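Local coordinates for protein cAMP factor (Mobiluncus curtisii, PDB 6JLC) that probably acts as a pore-forming toxin of the CAMP-factor family that enhances the lysis of red blood cells, at residues A[183-186]-A[187-191]; A[175-178]-A[179-183]. All blocks are in the same frame, centred on the assembly; numbering follows the deposited sequence.

Contact 1 of 2, residues A[183-186]-A[187-191]; sequences QTLN and KEITK
Residues 183-186 and 187-191 are successive turns of one alpha helix, joined by i to i+4 bonds from the N-H groups of Lys187, Glu188, Ile189 and Thr190 to the carbonyls of Gln183, Thr184, Leu185 and Asn186. Ile189 N to Leu185 O is the straightest of the four, 2.9 Å with 163° at the hydrogen. On the outer surface Lys187 folds back over the preceding turn. Its CG lies 3.3 Å from Gln183 O, and a bend at the last torsion (chi4 46°) brings the ammonium round to the extended Gln183 side chain, with NZ 3.4 Å from Gln183 CG. The lysine crosses the glutamine at a slant and touches its methylene as well as its amide end, a contact of proximity and not a hydrogen bond.

On the inner side the delta methyl of Ile189 reaches back along the helix. Ile189 CD1 comes within 4.1 Å of Leu185 CG, an apolar i to i+4 pair, and on its flank sits 3.7 Å from Asn186 OD1. That oxygen has its own partner, accepting a hydrogen bond from Arg169 NH1, so the methyl packs beside an amide already engaged elsewhere.

One turn on, Glu188 and Lys191 form a salt bridge along the surface, Lys191 NZ to Glu188 OE2 at 3.1 Å. The ammonium comes in from above the carboxylate plane, 55° out of it.

Leu185 and Ile189 are the buried residues here, and they set the helix against both partners in a three-helix arrangement: Leu185 packs on Ala216 and Tyr217, and Ile189 on Leu213, all of helix 203-222, while both also touch Thr165 and Arg169 of helix 152-173.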
loop_
_atom_site.group_PDB
_atom_site.type_symbol
_atom_site.label_atom_id
_atom_site.label_comp_id
_atom_site.label_asym_id
_atom_site.label_seq_id
_atom_site.Cartn_x
_atom_site.Cartn_y
_atom_site.Cartn_z
ATOM N N GLN A 183 18.634 -3.486 26.401
ATOM C CA GLN A 183 17.933 -2.340 26.973
ATOM C C GLN A 183 18.342 -1.034 26.298
ATOM O O GLN A 183 17.494 -0.173 26.038
ATOM C CB GLN A 183 18.190 -2.277 28.481
ATOM C CG GLN A 183 17.425 -1.185 29.208
ATOM C CD GLN A 183 17.541 -1.306 30.714
ATOM O OE1 GLN A 183 16.740 -1.984 31.354
ATOM N NE2 GLN A 183 18.538 -0.642 31.287
ATOM N N THR A 184 19.636 -0.860 26.027
ATOM C CA THR A 184 20.095 0.312 25.281
ATOM C C THR A 184 19.383 0.433 23.939
ATOM O O THR A 184 18.955 1.524 23.540
ATOM C CB THR A 184 21.605 0.224 25.064
ATOM O OG1 THR A 184 22.244 -0.010 26.316
ATOM C CG2 THR A 184 22.146 1.503 24.413
ATOM N N LEU A 185 19.272 -0.681 23.211
ATOM C CA LEU A 185 18.581 -0.640 21.925
ATOM C C LEU A 185 17.115 -0.262 22.112
ATOM O O LEU A 185 16.565 0.535 21.341
ATOM C CB LEU A 185 18.705 -1.992 21.214
ATOM C CG LEU A 185 17.956 -2.112 19.882
ATOM C CD1 LEU A 185 18.407 -1.026 18.904
ATOM C CD2 LEU A 185 18.093 -3.509 19.269
ATOM N N ASN A 186 16.466 -0.825 23.136
ATOM C CA ASN A 186 15.065 -0.482 23.384
ATOM C C ASN A 186 14.899 1.013 23.638
ATOM O O ASN A 186 13.922 1.619 23.192
ATOM C CB ASN A 186 14.520 -1.302 24.551
ATOM C CG ASN A 186 13.846 -2.574 24.092
ATOM O OD1 ASN A 186 13.966 -2.962 22.933
ATOM N ND2 ASN A 186 13.126 -3.225 24.992
ATOM N N LYS A 187 15.848 1.627 24.353
ATOM C CA LYS A 187 15.788 3.070 24.574
ATOM C C LYS A 187 15.835 3.832 23.256
ATOM O O LYS A 187 15.130 4.834 23.080
ATOM C CB LYS A 187 16.931 3.507 25.491
ATOM C CG LYS A 187 16.807 2.985 26.919
ATOM C CD LYS A 187 18.134 3.104 27.663
ATOM C CE LYS A 187 17.927 3.184 29.167
ATOM N NZ LYS A 187 16.959 2.162 29.653
ATOM N N GLU A 188 16.645 3.368 22.308
ATOM C CA GLU A 188 16.698 4.057 21.020
ATOM C C GLU A 188 15.428 3.818 20.214
ATOM O O GLU A 188 14.965 4.710 19.495
ATOM C CB GLU A 188 17.926 3.606 20.241
ATOM C CG GLU A 188 19.233 3.929 20.950
ATOM C CD GLU A 188 19.606 5.400 20.844
ATOM O OE1 GLU A 188 18.950 6.133 20.067
ATOM O OE2 GLU A 188 20.557 5.821 21.539
ATOM N N ILE A 189 14.862 2.614 20.307
ATOM C CA ILE A 189 13.568 2.357 19.676
ATOM C C ILE A 189 12.521 3.315 20.221
ATOM O O ILE A 189 11.731 3.900 19.468
ATOM C CB ILE A 189 13.160 0.890 19.905
ATOM C CG1 ILE A 189 14.132 -0.055 19.192
ATOM C CG2 ILE A 189 11.734 0.652 19.412
ATOM C CD1 ILE A 189 13.872 -1.521 19.546
ATOM N N THR A 190 12.515 3.505 21.546
ATOM C CA THR A 190 11.541 4.406 22.154
ATOM C C THR A 190 11.682 5.826 21.617
ATOM O O THR A 190 10.679 6.505 21.374
ATOM C CB THR A 190 11.694 4.383 23.675
ATOM O OG1 THR A 190 11.242 3.118 24.177
ATOM C CG2 THR A 190 10.871 5.507 24.310
ATOM N N LYS A 191 12.914 6.295 21.424
ATOM C CA LYS A 191 13.108 7.623 20.849
ATOM C C LYS A 191 12.459 7.728 19.479
ATOM O O LYS A 191 11.804 8.728 19.166
ATOM C CB LYS A 191 14.599 7.942 20.763
ATOM C CG LYS A 191 15.325 7.849 22.096
ATOM C CD LYS A 191 16.795 8.250 21.959
ATOM C CE LYS A 191 17.608 7.807 23.173
ATOM N NZ LYS A 191 19.064 8.102 23.021
#

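Contact 2 of 2, residues A[175-178]-A[179-183]; sequences THKN and FRTYQ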
loop_
_atom_site.group_PDB
_atom_site.type_symbol
_atom_site.label_atom_id
_atom_site.label_comp_id
_atom_site.label_asym_id
_atom_site.label_seq_id
_atom_site.Cartn_x
_atom_site.Cartn_y
_atom_site.Cartn_z
ATOM N N THR A 175 18.203 -12.885 21.766
ATOM C CA THR A 175 18.626 -14.279 21.671
ATOM C C THR A 175 20.076 -14.466 22.114
ATOM O O THR A 175 20.406 -15.479 22.743
ATOM C CB THR A 175 18.432 -14.785 20.237
ATOM O OG1 THR A 175 18.794 -13.754 19.309
ATOM C CG2 THR A 175 16.977 -15.182 19.987
ATOM N N HIS A 176 20.959 -13.499 21.816
ATOM C CA HIS A 176 22.389 -13.724 21.980
ATOM C C HIS A 176 23.183 -12.623 22.678
ATOM O O HIS A 176 24.402 -12.772 22.807
ATOM C CB HIS A 176 23.046 -13.980 20.613
ATOM C CG HIS A 176 22.352 -15.022 19.795
ATOM N ND1 HIS A 176 21.784 -14.750 18.567
ATOM C CD2 HIS A 176 22.136 -16.339 20.022
ATOM C CE1 HIS A 176 21.249 -15.852 18.076
ATOM N NE2 HIS A 176 21.448 -16.831 18.940
ATOM N N LYS A 177 22.561 -11.544 23.144
ATOM C CA LYS A 177 23.343 -10.416 23.642
ATOM C C LYS A 177 23.060 -10.127 25.110
ATOM O O LYS A 177 22.142 -10.674 25.722
ATOM C CB LYS A 177 23.083 -9.152 22.812
ATOM C CG LYS A 177 24.227 -8.769 21.895
ATOM C CD LYS A 177 24.467 -9.852 20.860
ATOM C CE LYS A 177 25.212 -9.314 19.666
ATOM N NZ LYS A 177 25.777 -10.408 18.840
ATOM N N ASN A 178 23.876 -9.224 25.650
ATOM C CA ASN A 178 23.764 -8.761 27.028
ATOM C C ASN A 178 22.402 -8.115 27.280
ATOM O O ASN A 178 21.764 -7.586 26.369
ATOM C CB ASN A 178 24.895 -7.762 27.295
ATOM C CG ASN A 178 24.843 -7.138 28.676
ATOM O OD1 ASN A 178 25.268 -6.000 28.847
ATOM N ND2 ASN A 178 24.377 -7.889 29.673
ATOM N N PHE A 179 21.948 -8.176 28.540
ATOM C CA PHE A 179 20.732 -7.462 28.926
ATOM C C PHE A 179 20.901 -5.954 28.715
ATOM O O PHE A 179 19.986 -5.290 28.215
ATOM C CB PHE A 179 20.387 -7.752 30.392
ATOM C CG PHE A 179 19.738 -9.096 30.626
ATOM C CD1 PHE A 179 19.984 -10.169 29.788
ATOM C CD2 PHE A 179 18.890 -9.282 31.709
ATOM C CE1 PHE A 179 19.390 -11.400 30.018
ATOM C CE2 PHE A 179 18.291 -10.508 31.942
ATOM C CZ PHE A 179 18.543 -11.567 31.097
ATOM N N ARG A 180 22.057 -5.413 29.099
ATOM C CA ARG A 180 22.313 -3.988 28.890
ATOM C C ARG A 180 22.316 -3.628 27.413
ATOM O O ARG A 180 21.906 -2.521 27.043
ATOM C CB ARG A 180 23.648 -3.582 29.514
ATOM C CG ARG A 180 23.670 -3.572 31.026
ATOM C CD ARG A 180 24.799 -2.698 31.531
ATOM N NE ARG A 180 26.101 -3.353 31.432
ATOM C CZ ARG A 180 27.265 -2.711 31.474
ATOM N NH1 ARG A 180 27.293 -1.387 31.604
ATOM N NH2 ARG A 180 28.404 -3.391 31.388
ATOM N N THR A 181 22.790 -4.538 26.556
ATOM C CA THR A 181 22.776 -4.285 25.118
ATOM C C THR A 181 21.343 -4.225 24.604
ATOM O O THR A 181 20.988 -3.356 23.798
ATOM C CB THR A 181 23.559 -5.378 24.379
ATOM O OG1 THR A 181 24.909 -5.440 24.868
ATOM C CG2 THR A 181 23.567 -5.106 22.873
ATOM N N TYR A 182 20.511 -5.160 25.059
ATOM C CA TYR A 182 19.098 -5.161 24.688
ATOM C C TYR A 182 18.403 -3.884 25.145
ATOM O O TYR A 182 17.656 -3.261 24.380
ATOM C CB TYR A 182 18.420 -6.385 25.300
ATOM C CG TYR A 182 16.970 -6.594 24.915
ATOM C CD1 TYR A 182 15.939 -6.062 25.687
ATOM C CD2 TYR A 182 16.633 -7.354 23.803
ATOM C CE1 TYR A 182 14.611 -6.276 25.354
ATOM C CE2 TYR A 182 15.312 -7.576 23.461
ATOM C CZ TYR A 182 14.302 -7.033 24.234
ATOM O OH TYR A 182 12.986 -7.257 23.887
ATOM N N GLN A 183 18.634 -3.486 26.401
ATOM C CA GLN A 183 17.933 -2.340 26.973
ATOM C C GLN A 183 18.342 -1.034 26.298
ATOM O O GLN A 183 17.494 -0.173 26.038
ATOM C CB GLN A 183 18.190 -2.277 28.481
ATOM C CG GLN A 183 17.425 -1.185 29.208
ATOM C CD GLN A 183 17.541 -1.306 30.714
ATOM O OE1 GLN A 183 16.740 -1.984 31.354
ATOM N NE2 GLN A 183 18.538 -0.642 31.287
#
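Asn178 stands at the N-cap of helix 179-197 and meets Phe179, Arg180 and Thr181 of the first turn. Its side chain begins at CB, which lies 3.4 Å from Thr181 OG1. CG is placed anti to the backbone nitrogen (chi1 177°), and this carries the amide over the start of the helix, where CG is 3.3 Å from Arg180 N. At the tip the two branches part. OD1 lies 3.0 Å from Arg180 CB and also touches Arg180 CG, so it sits against the root of the arginine side chain; the amide and guanidinium planes stand 77° apart, so the groups cross and do not stack. ND2 is set 2.7 Å from Phe179 N, but both are donors, held close by being on adjacent residues, and make no bond with each other.

The backbone supplies the firm link. Tyr182 N donates to Asn178 O at 3.0 Å, with 162° at the hydrogen, closing the first turn of the helix. Just before the cap, loop and first turn touch through apolar carbons, Lys177 CG lying 3.8 Å from the methyl Thr181 CG2. The lysine then bends at chi2 and takes its ammonium away to the C-terminal tail, where NZ bonds to Ser225 OG. Thr181 leans the same way, packing on Ala223 and on Ile173 at the end of the preceding helix, and Tyr182 turns to Arg169 and Asp170.

Chemically, this is a helix start in which a polar cap residue lies over first-turn N-H groups that have no carbonyl of a preceding turn to accept them. The positive end of the helix dipole would probably favour an oxygen at that place.

In the fold
Contacts 1 and 2 follow each other along helix 179-197 and share Gln183, with centres about 12 Å apart. Contact 2 is where the chain turns out of helix 152-173 and starts the new helix; contact 1 is the next part of that helix. Arg180 connects them, its carbonyl accepting a hydrogen bond from Thr184 OG1. Both lie far out, with centres about 28 Å (contact 1) and 34 Å (contact 2) from the centre of the chain, in the C-terminal three-helix part; the chain is itself the C-terminal portion of a longer protein. An acetate, probably from the crystallisation liquor, lies by contact 1, its nearest atoms about 3 Å from the Ile189 side chain.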